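Phosphotriesterase homology protein (PDB 1BF6) is a zinc-dependent hydrolase with two metal ions per subunit that cleaves phosphorylated glyceryl acetates and also acts on aromatic acetates and propionates. Local coordinates at residues L135-K138 with V139-A143. Residues are numbered along the deposited sequence; the frame is centred on the assembly and turned at random.
Sequences LEEK and VFIAA
Ile141 lays its CG1–CD1 arm alongside the aliphatic stem of Glu137, one turn earlier in the same alpha-helix, with CD1 3.8 Å from Glu137 CG. This is i to i+4 packing within helix 134-150, the helical crossover of the beta-alpha-beta unit formed with strands 122-126 and 154-157 of the TIM barrel. The torsions account for the match: in Ile141, CG1 stands opposite the carbonyl carbon (chi1 -67°), which places it beside the backbone N, 3.3 Å from Glu137 O. In Glu137, CG lies anti to the backbone N (chi1 175°) and the chain is extended beyond it; the two chains run abreast in a common direction.

Four successive backbone bonds hold the turns together. Phe140 N to Glu136 O is 2.9 Å, with an N-H...O angle of 163°, and Ala142 N to Lys138 O is 3.0 Å; Val139 and Ile141 are bonded likewise to Leu135 and Glu137. Glu136 O sits at the rim of the Phe140 ring, close to its plane, with CD1 3.4 Å from that oxygen. The Phe140 side chain touches Ile125 of strand 122-126 and Leu170 and Leu171 of helix 164-173, wedged between the barrel wall and the next helix, and lies about 7 Å from the side chain of His157, a zinc ligand.

Glu136 and Lys138 are tied by their polar ends to residues outside the segments. Glu136, buried, has OE2 hydrogen-bonded to Ser128 OG and Asp85 N and OE1 to Thr133 N, while extended Lys138 carries NZ to the carbonyl oxygens of Val92 and Arg95. Ala142 touches Val97, Leu100 and Met104 of helix 97-109, and its CB rests 3.5 Å from Lys138 O.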
loop_
_atom_site.group_PDB
_atom_site.type_symbol
_atom_site.label_atom_id
_atom_site.label_comp_id
_atom_site.label_asym_id
_atom_site.label_seq_id
_atom_site.Cartn_x
_atom_site.Cartn_y
_atom_site.Cartn_z
ATOM N N LEU A 135 -20.853 0.777 4.637
ATOM C CA LEU A 135 -20.125 1.936 4.124
ATOM C C LEU A 135 -18.855 1.534 3.376
ATOM O O LEU A 135 -18.460 2.187 2.413
ATOM C CB LEU A 135 -19.789 2.923 5.242
ATOM C CG LEU A 135 -20.986 3.648 5.867
ATOM C CD1 LEU A 135 -20.483 4.605 6.944
ATOM C CD2 LEU A 135 -21.739 4.428 4.793
ATOM N N GLU A 136 -18.188 0.491 3.856
ATOM C CA GLU A 136 -16.986 -0.004 3.183
ATOM C C GLU A 136 -17.382 -0.596 1.820
ATOM O O GLU A 136 -16.697 -0.371 0.822
ATOM C CB GLU A 136 -16.290 -1.044 4.055
ATOM C CG GLU A 136 -15.487 -0.402 5.178
ATOM C CD GLU A 136 -15.125 -1.358 6.293
ATOM O OE1 GLU A 136 -15.485 -2.550 6.237
ATOM O OE2 GLU A 136 -14.469 -0.899 7.246
ATOM N N GLU A 137 -18.494 -1.328 1.780
ATOM C CA GLU A 137 -18.980 -1.902 0.529
ATOM C C GLU A 137 -19.198 -0.787 -0.494
ATOM O O GLU A 137 -18.772 -0.897 -1.646
ATOM C CB GLU A 137 -20.288 -2.662 0.739
ATOM C CG GLU A 137 -20.881 -3.175 -0.577
ATOM C CD GLU A 137 -22.188 -3.914 -0.400
ATOM O OE1 GLU A 137 -22.993 -3.524 0.476
ATOM O OE2 GLU A 137 -22.423 -4.874 -1.154
ATOM N N LYS A 138 -19.835 0.294 -0.050
ATOM C CA LYS A 138 -20.122 1.456 -0.893
ATOM C C LYS A 138 -18.821 2.069 -1.415
ATOM O O LYS A 138 -18.724 2.447 -2.587
ATOM C CB LYS A 138 -20.894 2.492 -0.080
ATOM C CG LYS A 138 -21.360 3.719 -0.827
ATOM C CD LYS A 138 -21.947 4.697 0.192
ATOM C CE LYS A 138 -22.737 5.810 -0.441
ATOM N NZ LYS A 138 -23.346 6.644 0.647
ATOM N N VAL A 139 -17.819 2.181 -0.540
ATOM C CA VAL A 139 -16.533 2.730 -0.970
ATOM C C VAL A 139 -15.878 1.801 -2.026
ATOM O O VAL A 139 -15.349 2.276 -3.022
ATOM C CB VAL A 139 -15.591 2.995 0.243
ATOM C CG1 VAL A 139 -14.140 3.222 -0.234
ATOM C CG2 VAL A 139 -16.066 4.250 1.002
ATOM N N PHE A 140 -15.932 0.492 -1.809
ATOM C CA PHE A 140 -15.373 -0.453 -2.771
ATOM C C PHE A 140 -16.111 -0.390 -4.124
ATOM O O PHE A 140 -15.494 -0.524 -5.184
ATOM C CB PHE A 140 -15.377 -1.869 -2.206
ATOM C CG PHE A 140 -14.100 -2.234 -1.488
ATOM C CD1 PHE A 140 -13.794 -1.675 -0.250
ATOM C CD2 PHE A 140 -13.177 -3.102 -2.076
ATOM C CE1 PHE A 140 -12.581 -1.967 0.398
ATOM C CE2 PHE A 140 -11.963 -3.401 -1.434
ATOM C CZ PHE A 140 -11.665 -2.831 -0.195
ATOM N N ILE A 141 -17.424 -0.161 -4.097
ATOM C CA ILE A 141 -18.175 -0.051 -5.355
ATOM C C ILE A 141 -17.756 1.227 -6.089
ATOM O O ILE A 141 -17.552 1.218 -7.308
ATOM C CB ILE A 141 -19.705 -0.108 -5.122
ATOM C CG1 ILE A 141 -20.070 -1.498 -4.618
ATOM C CG2 ILE A 141 -20.458 0.197 -6.434
ATOM C CD1 ILE A 141 -21.444 -1.617 -4.015
ATOM N N ALA A 142 -17.574 2.315 -5.336
ATOM C CA ALA A 142 -17.140 3.580 -5.901
ATOM C C ALA A 142 -15.748 3.405 -6.511
ATOM O O ALA A 142 -15.458 3.958 -7.565
ATOM C CB ALA A 142 -17.108 4.660 -4.823
ATOM N N ALA A 143 -14.895 2.639 -5.831
ATOM C CA ALA A 143 -13.534 2.387 -6.307
ATOM C C ALA A 143 -13.606 1.655 -7.655
ATOM O O ALA A 143 -12.922 2.035 -8.604
ATOM C CB ALA A 143 -12.755 1.560 -5.276
#